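Local coordinates for microcin B17-processing protein McbB (Escherichia coli str. K-12 substr. MG1655, PDB 6GRH) that is needed to process the inactive precursor of microcin B17 into the active antibiotic peptide, at residues S109-Q114 against F241-I246; W142-N147 against E176-D181; K159-P164 against G182-D187; Q170-K175 against P191-H196. One frame throughout, in Å; residues are numbered along the deposited sequence.

Contacts 2 and 4 are buried, the first between strands of one mixed sheet, the second between that sheet and helix 193-204, whereas contacts 1 and 3 are only partly buried. Strand 167-174 ties the buried two together: it runs between the partners of contact 2 and supplies one side of contact 4, and S171 joins H144. Helix 236-254 of contact 1 also packs on this sheet, I246 resting on W142. Contact 3 lies where the chain leaves strand 177-180 on its way to the zinc-bearing helix. Chemistry follows place: contact 2 relies on ring and methyl packing, contact 4 on an edge-to-face ring pair beside a zinc site, while the two partly buried contacts each turn on a tyrosine hydroxyl given to a side-chain oxygen.

Contact 1: residues S109-Q114 against F241-I246; sequences SNAREQ and FSYHLI
A111 and Y243 mark the closest backbone approach, with 9.0 Å between their CA atoms. The 111-114 segment opens a short helix, with Q114 N bonded to N110 O, while 241-246 is a middle portion of the long helix 236-254. At that spacing the gap is bridged by Y243, met by Q114. CG of Y243 stands anti to the backbone N (chi1 -171°), which aims the ring at the short helix, and the hydroxyl arrives against the backbone, with A111 CA 3.5 Å from Y243 OH. Y243 OH donates to Q114 OE1 at 2.8 Å, approaching from above the amide plane, while OE1 lies at the edge of the ring. The Q114 amide and Y243 ring stand almost perpendicular (88°). Helix 236-254 packs on the mixed sheet through S242, L245 and I246, and Y243 reaches outward to helix 111-115, where W115 also meets its ring. One ordered water takes the N-H of N110 and donates to Y243 OH at 2.8 Å, so the hydroxyl acts both as donor and as acceptor. The amide nitrogen of Q114 bonds to E236 of the second subunit, linking this small polar cluster to that chain.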
# COMPACT_ATOMS: atom_id res chain seq x y z
N SER B 109 -11.98 31.14 -19.57
CA SER B 109 -12.60 32.42 -19.89
C SER B 109 -14.14 32.39 -19.84
O SER B 109 -14.77 33.44 -19.74
CB SER B 109 -12.13 32.93 -21.25
OG SER B 109 -12.55 32.05 -22.26
N ASN B 110 -14.76 31.21 -19.92
CA ASN B 110 -16.21 31.10 -19.71
C ASN B 110 -16.61 30.43 -18.39
O ASN B 110 -17.80 30.27 -18.12
CB ASN B 110 -16.84 30.40 -20.92
CG ASN B 110 -16.78 31.24 -22.19
OD1 ASN B 110 -16.27 30.80 -23.22
ND2 ASN B 110 -17.26 32.47 -22.11
N ALA B 111 -15.63 30.07 -17.55
CA ALA B 111 -15.86 29.21 -16.38
C ALA B 111 -16.69 29.89 -15.31
O ALA B 111 -17.57 29.27 -14.75
CB ALA B 111 -14.55 28.73 -15.77
N ARG B 112 -16.43 31.17 -15.06
CA ARG B 112 -17.19 31.88 -14.04
C ARG B 112 -18.68 31.86 -14.34
O ARG B 112 -19.47 31.62 -13.45
CB ARG B 112 -16.73 33.31 -13.93
CG ARG B 112 -15.31 33.40 -13.40
CD ARG B 112 -14.67 34.63 -13.96
NE ARG B 112 -14.77 35.77 -13.09
CZ ARG B 112 -14.86 37.04 -13.49
NH1 ARG B 112 -14.92 37.38 -14.78
NH2 ARG B 112 -14.89 37.99 -12.57
N GLU B 113 -19.07 32.09 -15.59
CA GLU B 113 -20.49 32.17 -15.91
C GLU B 113 -21.13 30.78 -16.05
O GLU B 113 -22.23 30.56 -15.54
CB GLU B 113 -20.75 33.05 -17.14
CG GLU B 113 -21.96 33.96 -16.96
CD GLU B 113 -21.72 35.07 -15.94
OE1 GLU B 113 -22.40 35.09 -14.89
OE2 GLU B 113 -20.85 35.92 -16.20
N GLN B 114 -20.44 29.84 -16.70
CA GLN B 114 -20.93 28.45 -16.83
C GLN B 114 -21.11 27.74 -15.51
O GLN B 114 -22.14 27.08 -15.29
CB GLN B 114 -19.98 27.59 -17.65
CG GLN B 114 -19.95 27.92 -19.13
CD GLN B 114 -18.85 27.18 -19.87
OE1 GLN B 114 -18.11 26.32 -19.30
NE2 GLN B 114 -18.72 27.50 -21.16
N PHE B 241 -11.20 17.36 -20.59
CA PHE B 241 -11.26 16.38 -19.50
C PHE B 241 -10.83 17.02 -18.19
O PHE B 241 -11.54 16.94 -17.19
CB PHE B 241 -10.34 15.21 -19.87
CG PHE B 241 -10.37 14.04 -18.92
CD1 PHE B 241 -11.38 13.07 -19.00
CD2 PHE B 241 -9.36 13.87 -18.00
CE1 PHE B 241 -11.38 11.95 -18.15
CE2 PHE B 241 -9.34 12.76 -17.17
CZ PHE B 241 -10.36 11.80 -17.23
N SER B 242 -9.68 17.70 -18.23
CA SER B 242 -9.15 18.44 -17.06
C SER B 242 -10.14 19.49 -16.54
O SER B 242 -10.40 19.60 -15.35
CB SER B 242 -7.84 19.13 -17.43
OG SER B 242 -6.83 18.19 -17.79
N TYR B 243 -10.71 20.24 -17.48
CA TYR B 243 -11.71 21.28 -17.19
C TYR B 243 -12.90 20.70 -16.41
O TYR B 243 -13.33 21.28 -15.42
CB TYR B 243 -12.17 21.89 -18.50
CG TYR B 243 -13.05 23.11 -18.47
CD1 TYR B 243 -12.51 24.36 -18.16
CD2 TYR B 243 -14.39 23.04 -18.85
CE1 TYR B 243 -13.31 25.51 -18.20
CE2 TYR B 243 -15.20 24.19 -18.89
CZ TYR B 243 -14.64 25.42 -18.57
OH TYR B 243 -15.41 26.55 -18.59
N HIS B 244 -13.41 19.56 -16.87
CA HIS B 244 -14.50 18.90 -16.18
C HIS B 244 -14.11 18.44 -14.77
O HIS B 244 -14.90 18.61 -13.82
CB HIS B 244 -15.02 17.74 -17.01
CG HIS B 244 -16.27 17.14 -16.47
ND1 HIS B 244 -17.45 17.84 -16.34
CD2 HIS B 244 -16.51 15.89 -15.99
CE1 HIS B 244 -18.36 17.05 -15.80
NE2 HIS B 244 -17.82 15.86 -15.59
N LEU B 245 -12.93 17.82 -14.62
CA LEU B 245 -12.47 17.41 -13.30
C LEU B 245 -12.29 18.54 -12.30
O LEU B 245 -12.65 18.40 -11.13
CB LEU B 245 -11.18 16.58 -13.40
CG LEU B 245 -11.31 15.16 -13.92
CD1 LEU B 245 -9.93 14.50 -13.98
CD2 LEU B 245 -12.18 14.32 -13.04
N ILE B 246 -11.78 19.67 -12.77
CA ILE B 246 -11.68 20.90 -11.98
C ILE B 246 -13.07 21.35 -11.52
O ILE B 246 -13.33 21.58 -10.31
CB ILE B 246 -10.94 22.01 -12.75
CG1 ILE B 246 -9.47 21.63 -12.97
CG2 ILE B 246 -11.00 23.35 -12.02
CD1 ILE B 246 -8.70 22.54 -13.90
O HOH W 1 -13.97 28.37 -20.11

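Contact 2: residues W142-N147 against E176-D181; sequences WLHLEN and ESFRID
H144 and F178 meet rim to rim, the CG of each lying anti to its own main-chain nitrogen (chi1 174° and 179°). The closest atoms are H144 CE1 and F178 CE1, 3.7 Å apart. F178 presents this carbon in the plane of the imidazole, at its edge, and the two planes stand at 71°; neither ring covers the other, and the centroids are 5.8 Å apart. A second pair lies further along: the six-membered ring of W142 takes the CG2 methyl of I180 at 3.8 Å from both W142 CH2 and W142 CZ2. That methyl is the branch of I180 extended away from the backbone N, and the two side chains cross at about a right angle. Strands 139-144 and 177-180 are not neighbours in the mixed sheet. Strand 167-174 runs between them, parallel to the first and antiparallel to the second, and H144 CA stays 8.9 Å from I180 CA, so the long side chains must reach across the middle strand. S171 on that strand is the polar hub, its OG meeting both H144 ND1 and W142 NE1; these bonds would restrain the rotation of imidazole and indole. I246 of helix 236-254 covers W142 and touches H144 and F178.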
# COMPACT_ATOMS: atom_id res chain seq x y z
N TRP B 142 -7.43 28.03 -6.32
CA TRP B 142 -7.09 26.96 -7.22
C TRP B 142 -5.98 27.42 -8.15
O TRP B 142 -6.17 28.34 -8.93
CB TRP B 142 -8.31 26.52 -8.05
CG TRP B 142 -8.07 25.21 -8.75
CD1 TRP B 142 -7.07 24.94 -9.67
CD2 TRP B 142 -8.77 23.98 -8.56
NE1 TRP B 142 -7.15 23.63 -10.07
CE2 TRP B 142 -8.15 23.01 -9.39
CE3 TRP B 142 -9.87 23.61 -7.78
CZ2 TRP B 142 -8.59 21.69 -9.46
CZ3 TRP B 142 -10.30 22.29 -7.84
CH2 TRP B 142 -9.66 21.34 -8.68
N LEU B 143 -4.80 26.79 -8.05
CA LEU B 143 -3.68 27.10 -8.94
C LEU B 143 -3.53 26.00 -9.98
O LEU B 143 -3.23 24.88 -9.62
CB LEU B 143 -2.41 27.25 -8.13
CG LEU B 143 -1.08 27.44 -8.86
CD1 LEU B 143 -1.06 28.68 -9.74
CD2 LEU B 143 0.04 27.50 -7.81
N HIS B 144 -3.73 26.33 -11.25
CA HIS B 144 -3.67 25.35 -12.32
C HIS B 144 -2.53 25.72 -13.24
O HIS B 144 -2.53 26.81 -13.81
CB HIS B 144 -4.99 25.28 -13.08
CG HIS B 144 -4.94 24.40 -14.28
ND1 HIS B 144 -4.89 23.03 -14.19
CD2 HIS B 144 -4.86 24.69 -15.60
CE1 HIS B 144 -4.81 22.51 -15.40
NE2 HIS B 144 -4.84 23.49 -16.28
N LEU B 145 -1.58 24.80 -13.42
CA LEU B 145 -0.40 25.01 -14.27
C LEU B 145 -0.26 23.95 -15.37
O LEU B 145 -0.18 22.75 -15.07
CB LEU B 145 0.86 24.99 -13.42
CG LEU B 145 0.94 26.08 -12.35
CD1 LEU B 145 2.18 25.92 -11.50
CD2 LEU B 145 0.93 27.45 -13.01
N GLU B 146 -0.26 24.38 -16.63
CA GLU B 146 0.20 23.56 -17.75
C GLU B 146 1.72 23.49 -17.81
O GLU B 146 2.30 22.43 -18.04
CB GLU B 146 -0.34 24.06 -19.10
CG GLU B 146 -1.76 23.62 -19.34
CD GLU B 146 -2.27 23.75 -20.76
OE1 GLU B 146 -1.50 23.93 -21.74
OE2 GLU B 146 -3.50 23.62 -20.89
N ASN B 147 2.38 24.62 -17.60
CA ASN B 147 3.82 24.67 -17.59
C ASN B 147 4.29 24.82 -16.15
O ASN B 147 4.42 25.92 -15.63
CB ASN B 147 4.30 25.77 -18.51
CG ASN B 147 3.76 25.59 -19.91
OD1 ASN B 147 3.87 24.51 -20.50
ND2 ASN B 147 3.12 26.64 -20.44
N GLU B 176 1.83 10.90 -17.80
CA GLU B 176 0.56 10.77 -18.52
C GLU B 176 -0.64 11.05 -17.61
O GLU B 176 -1.76 10.64 -17.93
CB GLU B 176 0.46 9.37 -19.13
CG GLU B 176 1.54 9.10 -20.15
CD GLU B 176 1.54 7.67 -20.67
OE1 GLU B 176 1.30 6.72 -19.88
OE2 GLU B 176 1.81 7.50 -21.88
N SER B 177 -0.42 11.73 -16.48
CA SER B 177 -1.49 12.01 -15.55
C SER B 177 -1.78 13.49 -15.37
O SER B 177 -0.91 14.35 -15.54
CB SER B 177 -1.19 11.42 -14.18
OG SER B 177 -0.14 12.14 -13.55
N PHE B 178 -3.03 13.73 -15.00
CA PHE B 178 -3.47 15.02 -14.47
C PHE B 178 -3.62 14.82 -12.96
O PHE B 178 -4.29 13.91 -12.49
CB PHE B 178 -4.77 15.43 -15.14
CG PHE B 178 -5.33 16.74 -14.64
CD1 PHE B 178 -4.54 17.87 -14.59
CD2 PHE B 178 -6.64 16.82 -14.20
CE1 PHE B 178 -5.05 19.07 -14.11
CE2 PHE B 178 -7.17 18.01 -13.73
CZ PHE B 178 -6.37 19.14 -13.68
N ARG B 179 -2.96 15.67 -12.19
CA ARG B 179 -2.96 15.60 -10.72
C ARG B 179 -3.72 16.75 -10.12
O ARG B 179 -3.48 17.90 -10.49
CB ARG B 179 -1.53 15.67 -10.20
CG ARG B 179 -0.64 14.56 -10.72
CD ARG B 179 -1.01 13.26 -10.06
NE ARG B 179 -0.16 12.18 -10.56
CZ ARG B 179 -0.02 10.99 -9.98
NH1 ARG B 179 -0.64 10.68 -8.84
NH2 ARG B 179 0.79 10.11 -10.55
N ILE B 180 -4.60 16.46 -9.18
CA ILE B 180 -5.21 17.50 -8.39
C ILE B 180 -4.81 17.18 -6.96
O ILE B 180 -5.19 16.15 -6.41
CB ILE B 180 -6.75 17.52 -8.52
CG1 ILE B 180 -7.18 17.74 -9.98
CG2 ILE B 180 -7.33 18.59 -7.59
CD1 ILE B 180 -8.65 17.51 -10.20
N ASP B 181 -4.06 18.09 -6.33
CA ASP B 181 -3.65 17.86 -4.96
C ASP B 181 -4.85 17.91 -4.03
O ASP B 181 -5.90 18.48 -4.34
CB ASP B 181 -2.61 18.90 -4.51
CG ASP B 181 -1.29 18.77 -5.22
OD1 ASP B 181 -1.01 17.69 -5.83
OD2 ASP B 181 -0.51 19.77 -5.17

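Contact 3: residues K159-P164 against G182-D187; sequences KFESNP and GVYSPD
E161 and Y184 meet at about a right angle, the carboxylate coming to the edge of the phenol ring and not over it. Y184 OH donates to E161 OE2 at 2.7 Å. E161 OE2 lies near the ring plane, 3.4 Å from Y184 CE2, yet the hydroxyl reaches it from well above the plane of the carboxylate, the E161 and Y184 planes being 63° apart. Beyond CG the glutamate is extended (chi2 -176°), which carries its acid group clear of its own backbone to the phenol. P186, two residues along the chain from Y184, lays its CD over one face of that ring, while P186 CG packs 3.9 Å from E161 O. E161 stands in the type I turn F160-N163, closed by the bond from N163 N to F160 O. The turn lies at the C-terminal side of helix 150-160, the crossover between parallel strands 139-144 and 167-174 in a beta-alpha-beta unit. The segment 182-187, by contrast, is the irregular link from strand 177-180 toward the zinc-binding helix, and the side chain of Y184 comes within about 6 Å of the metal, packing on C192. E161 OE1 forms a salt bridge with the C-terminal residue R295, so the acid is held at both oxygens, and the arginine would probably favour its ionised form. The carbonyl of P186 accepts a bond from K245 of the McbC chain.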
# COMPACT_ATOMS: atom_id res chain seq x y z
N LYS B 159 2.86 34.57 -0.83
CA LYS B 159 1.89 35.67 -0.80
C LYS B 159 0.64 35.41 0.05
O LYS B 159 0.20 36.30 0.77
CB LYS B 159 1.47 36.01 -2.23
CG LYS B 159 2.59 36.62 -3.04
CD LYS B 159 2.27 36.70 -4.54
CE LYS B 159 0.98 37.45 -4.83
NZ LYS B 159 0.91 38.77 -4.14
N PHE B 160 0.08 34.20 -0.01
CA PHE B 160 -1.28 33.98 0.53
C PHE B 160 -1.47 33.07 1.74
O PHE B 160 -2.56 33.09 2.33
CB PHE B 160 -2.21 33.55 -0.61
CG PHE B 160 -2.26 34.53 -1.73
CD1 PHE B 160 -2.59 35.87 -1.50
CD2 PHE B 160 -1.97 34.14 -3.03
CE1 PHE B 160 -2.62 36.79 -2.54
CE2 PHE B 160 -2.01 35.05 -4.08
CZ PHE B 160 -2.33 36.38 -3.83
N GLU B 161 -0.44 32.31 2.16
CA GLU B 161 -0.57 31.35 3.28
C GLU B 161 -1.06 31.95 4.58
O GLU B 161 -1.68 31.24 5.38
CB GLU B 161 0.77 30.67 3.62
CG GLU B 161 1.03 29.42 2.86
CD GLU B 161 2.31 28.72 3.29
OE1 GLU B 161 3.19 29.33 3.95
OE2 GLU B 161 2.46 27.55 2.95
N SER B 162 -0.74 33.22 4.80
CA SER B 162 -1.19 33.95 5.98
C SER B 162 -2.60 34.54 5.89
O SER B 162 -3.11 35.03 6.89
CB SER B 162 -0.22 35.10 6.29
OG SER B 162 1.07 34.56 6.53
N ASN B 163 -3.21 34.53 4.70
CA ASN B 163 -4.58 35.07 4.56
C ASN B 163 -5.49 34.26 5.47
O ASN B 163 -5.51 33.02 5.38
CB ASN B 163 -5.10 34.99 3.13
CG ASN B 163 -4.51 36.05 2.22
OD1 ASN B 163 -3.46 36.60 2.47
ND2 ASN B 163 -5.20 36.30 1.12
N PRO B 164 -6.23 34.94 6.37
CA PRO B 164 -7.21 34.26 7.23
C PRO B 164 -8.17 33.34 6.46
O PRO B 164 -8.77 33.76 5.47
CB PRO B 164 -7.98 35.41 7.87
CG PRO B 164 -7.04 36.57 7.85
CD PRO B 164 -6.19 36.40 6.62
N GLY B 182 -4.70 17.28 -2.88
CA GLY B 182 -5.62 17.50 -1.78
C GLY B 182 -5.66 18.96 -1.39
O GLY B 182 -4.76 19.73 -1.72
N VAL B 183 -6.67 19.33 -0.63
CA VAL B 183 -6.82 20.70 -0.23
C VAL B 183 -5.75 20.98 0.81
O VAL B 183 -5.66 20.27 1.81
CB VAL B 183 -8.20 20.97 0.39
CG1 VAL B 183 -8.26 22.41 0.88
CG2 VAL B 183 -9.30 20.71 -0.63
N TYR B 184 -4.93 21.99 0.55
CA TYR B 184 -4.00 22.55 1.51
C TYR B 184 -4.60 23.71 2.30
O TYR B 184 -4.75 24.82 1.78
CB TYR B 184 -2.72 23.01 0.78
CG TYR B 184 -1.73 23.68 1.69
CD1 TYR B 184 -1.46 23.19 2.98
CD2 TYR B 184 -1.04 24.81 1.26
CE1 TYR B 184 -0.56 23.84 3.83
CE2 TYR B 184 -0.13 25.46 2.09
CZ TYR B 184 0.11 24.98 3.36
OH TYR B 184 0.99 25.66 4.13
N SER B 185 -4.90 23.46 3.56
CA SER B 185 -5.49 24.43 4.47
C SER B 185 -4.56 24.57 5.67
O SER B 185 -4.46 23.63 6.47
CB SER B 185 -6.85 23.98 4.94
OG SER B 185 -7.30 24.75 6.06
N PRO B 186 -3.87 25.72 5.79
CA PRO B 186 -3.07 25.89 6.99
C PRO B 186 -3.87 25.80 8.28
O PRO B 186 -3.40 25.19 9.24
CB PRO B 186 -2.45 27.27 6.80
CG PRO B 186 -2.39 27.45 5.32
CD PRO B 186 -3.55 26.73 4.77
N ASP B 187 -5.07 26.38 8.32
CA ASP B 187 -5.94 26.28 9.48
C ASP B 187 -6.20 24.82 9.88
O ASP B 187 -6.16 24.51 11.05
CB ASP B 187 -7.31 26.94 9.22
CG ASP B 187 -7.27 28.46 9.30
OD1 ASP B 187 -6.29 29.03 9.82
OD2 ASP B 187 -8.28 29.08 8.84

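Contact 4: residues Q170-K175 against P191-H196; sequences QSYYLK and PCHFCH. With ZN (zinc ion), chain F.
H193 leads the contact from its first side-chain atom outward. H193 CB packs against the Q170 amide, 3.5 Å from Q170 NE2; the amide oxygen bonds to Y157. CG then stands anti to the backbone N (chi1 170°), turning the imidazole toward the strand. CD2 lies above the plane of the F194 ring, offset toward its rim. H193 ND1 passes Y172 CE1 at 3.6 Å and is bonded to D181 OD2, which also takes Q170 NE2. At the tip H193 CE1 presses onto the face of Y172, 3.4 Å from Y172 CE1. The H193 and Y172 rings form an offset edge-to-face pair with planes at 89°. NE2 bonds to Y148 OH. Both imidazole nitrogens are thus bonded, which would restrain the ring's rotation. Behind H193, H196 ND1 donates to C192 O at 2.9 Å, binding the first turn of helix 193-204, and a water joins Q170 NE2 to P191 O. On the far side of that turn, C192 SG and C195 SG each lie 2.3 Å from the zinc ion; C290 and C292 complete a four-cysteine site, probably structural, built from a CxxC pair at a helix start and a CxC pair near the C-terminus.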
# COMPACT_ATOMS: atom_id res chain seq x y z
N GLN B 170 -3.92 22.69 -5.98
CA GLN B 170 -2.99 22.82 -7.08
C GLN B 170 -3.25 21.72 -8.06
O GLN B 170 -3.42 20.56 -7.66
CB GLN B 170 -1.53 22.70 -6.63
CG GLN B 170 -1.08 23.65 -5.54
CD GLN B 170 -1.51 23.29 -4.13
OE1 GLN B 170 -1.73 24.18 -3.31
NE2 GLN B 170 -1.57 22.02 -3.81
N SER B 171 -3.22 22.07 -9.35
CA SER B 171 -3.37 21.07 -10.40
C SER B 171 -2.33 21.27 -11.50
O SER B 171 -1.89 22.37 -11.77
CB SER B 171 -4.81 21.06 -10.94
OG SER B 171 -5.15 22.26 -11.59
N TYR B 172 -1.89 20.16 -12.07
CA TYR B 172 -0.69 20.13 -12.92
C TYR B 172 -0.61 18.72 -13.54
O TYR B 172 -1.39 17.83 -13.18
CB TYR B 172 0.59 20.46 -12.09
CG TYR B 172 0.74 19.59 -10.88
CD1 TYR B 172 0.08 19.89 -9.70
CD2 TYR B 172 1.48 18.41 -10.94
CE1 TYR B 172 0.18 19.07 -8.59
CE2 TYR B 172 1.58 17.58 -9.84
CZ TYR B 172 0.93 17.91 -8.68
OH TYR B 172 1.00 17.08 -7.61
N TYR B 173 0.32 18.55 -14.47
CA TYR B 173 0.46 17.34 -15.23
C TYR B 173 1.79 16.69 -14.91
O TYR B 173 2.78 17.35 -14.72
CB TYR B 173 0.32 17.62 -16.72
CG TYR B 173 -1.02 18.22 -17.06
CD1 TYR B 173 -2.10 17.42 -17.42
CD2 TYR B 173 -1.23 19.61 -16.98
CE1 TYR B 173 -3.35 17.98 -17.72
CE2 TYR B 173 -2.46 20.18 -17.27
CZ TYR B 173 -3.53 19.35 -17.64
OH TYR B 173 -4.76 19.92 -17.91
N LEU B 174 1.78 15.37 -14.81
CA LEU B 174 2.98 14.61 -14.52
C LEU B 174 2.89 13.34 -15.33
O LEU B 174 1.93 12.58 -15.15
CB LEU B 174 3.10 14.27 -13.03
CG LEU B 174 4.24 13.32 -12.61
CD1 LEU B 174 5.58 13.89 -13.00
CD2 LEU B 174 4.13 13.07 -11.12
N LYS B 175 3.84 13.19 -16.24
CA LYS B 175 3.92 12.06 -17.17
C LYS B 175 2.63 11.95 -17.99
O LYS B 175 2.33 12.86 -18.76
CB LYS B 175 4.32 10.79 -16.41
CG LYS B 175 5.73 10.92 -15.84
CD LYS B 175 6.23 9.59 -15.30
CE LYS B 175 7.68 9.67 -14.87
NZ LYS B 175 8.32 8.33 -15.02
N PRO B 191 -1.66 18.48 4.24
CA PRO B 191 -0.43 18.56 3.45
C PRO B 191 -0.51 19.46 2.25
O PRO B 191 -1.51 19.48 1.57
CB PRO B 191 -0.19 17.10 3.00
CG PRO B 191 -0.92 16.27 3.98
CD PRO B 191 -2.15 17.08 4.31
N CYS B 192 0.60 20.13 1.99
CA CYS B 192 0.73 21.08 0.93
C CYS B 192 1.11 20.41 -0.39
O CYS B 192 1.24 19.20 -0.47
CB CYS B 192 1.77 22.12 1.36
SG CYS B 192 3.49 21.63 1.08
N HIS B 193 1.21 21.21 -1.44
CA HIS B 193 1.65 20.73 -2.75
C HIS B 193 2.95 19.92 -2.74
O HIS B 193 3.07 18.90 -3.42
CB HIS B 193 1.88 21.89 -3.67
CG HIS B 193 2.56 21.50 -4.94
ND1 HIS B 193 1.94 20.73 -5.89
CD2 HIS B 193 3.79 21.80 -5.41
CE1 HIS B 193 2.78 20.55 -6.90
NE2 HIS B 193 3.91 21.20 -6.64
N PHE B 194 3.93 20.39 -1.99
CA PHE B 194 5.26 19.75 -1.98
C PHE B 194 5.17 18.37 -1.32
O PHE B 194 5.82 17.42 -1.76
CB PHE B 194 6.31 20.71 -1.40
CG PHE B 194 6.50 21.92 -2.26
CD1 PHE B 194 7.12 21.81 -3.50
CD2 PHE B 194 5.96 23.14 -1.89
CE1 PHE B 194 7.22 22.90 -4.35
CE2 PHE B 194 6.08 24.26 -2.72
CZ PHE B 194 6.70 24.13 -3.95
N CYS B 195 4.29 18.23 -0.33
CA CYS B 195 3.97 16.93 0.22
C CYS B 195 3.45 15.96 -0.84
O CYS B 195 3.80 14.77 -0.83
CB CYS B 195 2.99 17.04 1.39
SG CYS B 195 3.67 17.84 2.85
N HIS B 196 2.63 16.47 -1.76
CA HIS B 196 2.03 15.68 -2.84
C HIS B 196 3.04 15.30 -3.91
O HIS B 196 3.19 14.08 -4.26
CB HIS B 196 0.83 16.41 -3.46
CG HIS B 196 -0.38 16.37 -2.60
ND1 HIS B 196 -0.56 17.21 -1.53
CD2 HIS B 196 -1.44 15.51 -2.60
CE1 HIS B 196 -1.70 16.91 -0.93
NE2 HIS B 196 -2.25 15.88 -1.55
ZN ZN F . 4.13 20.13 2.73
O HOH W 2 -1.99 20.22 -1.24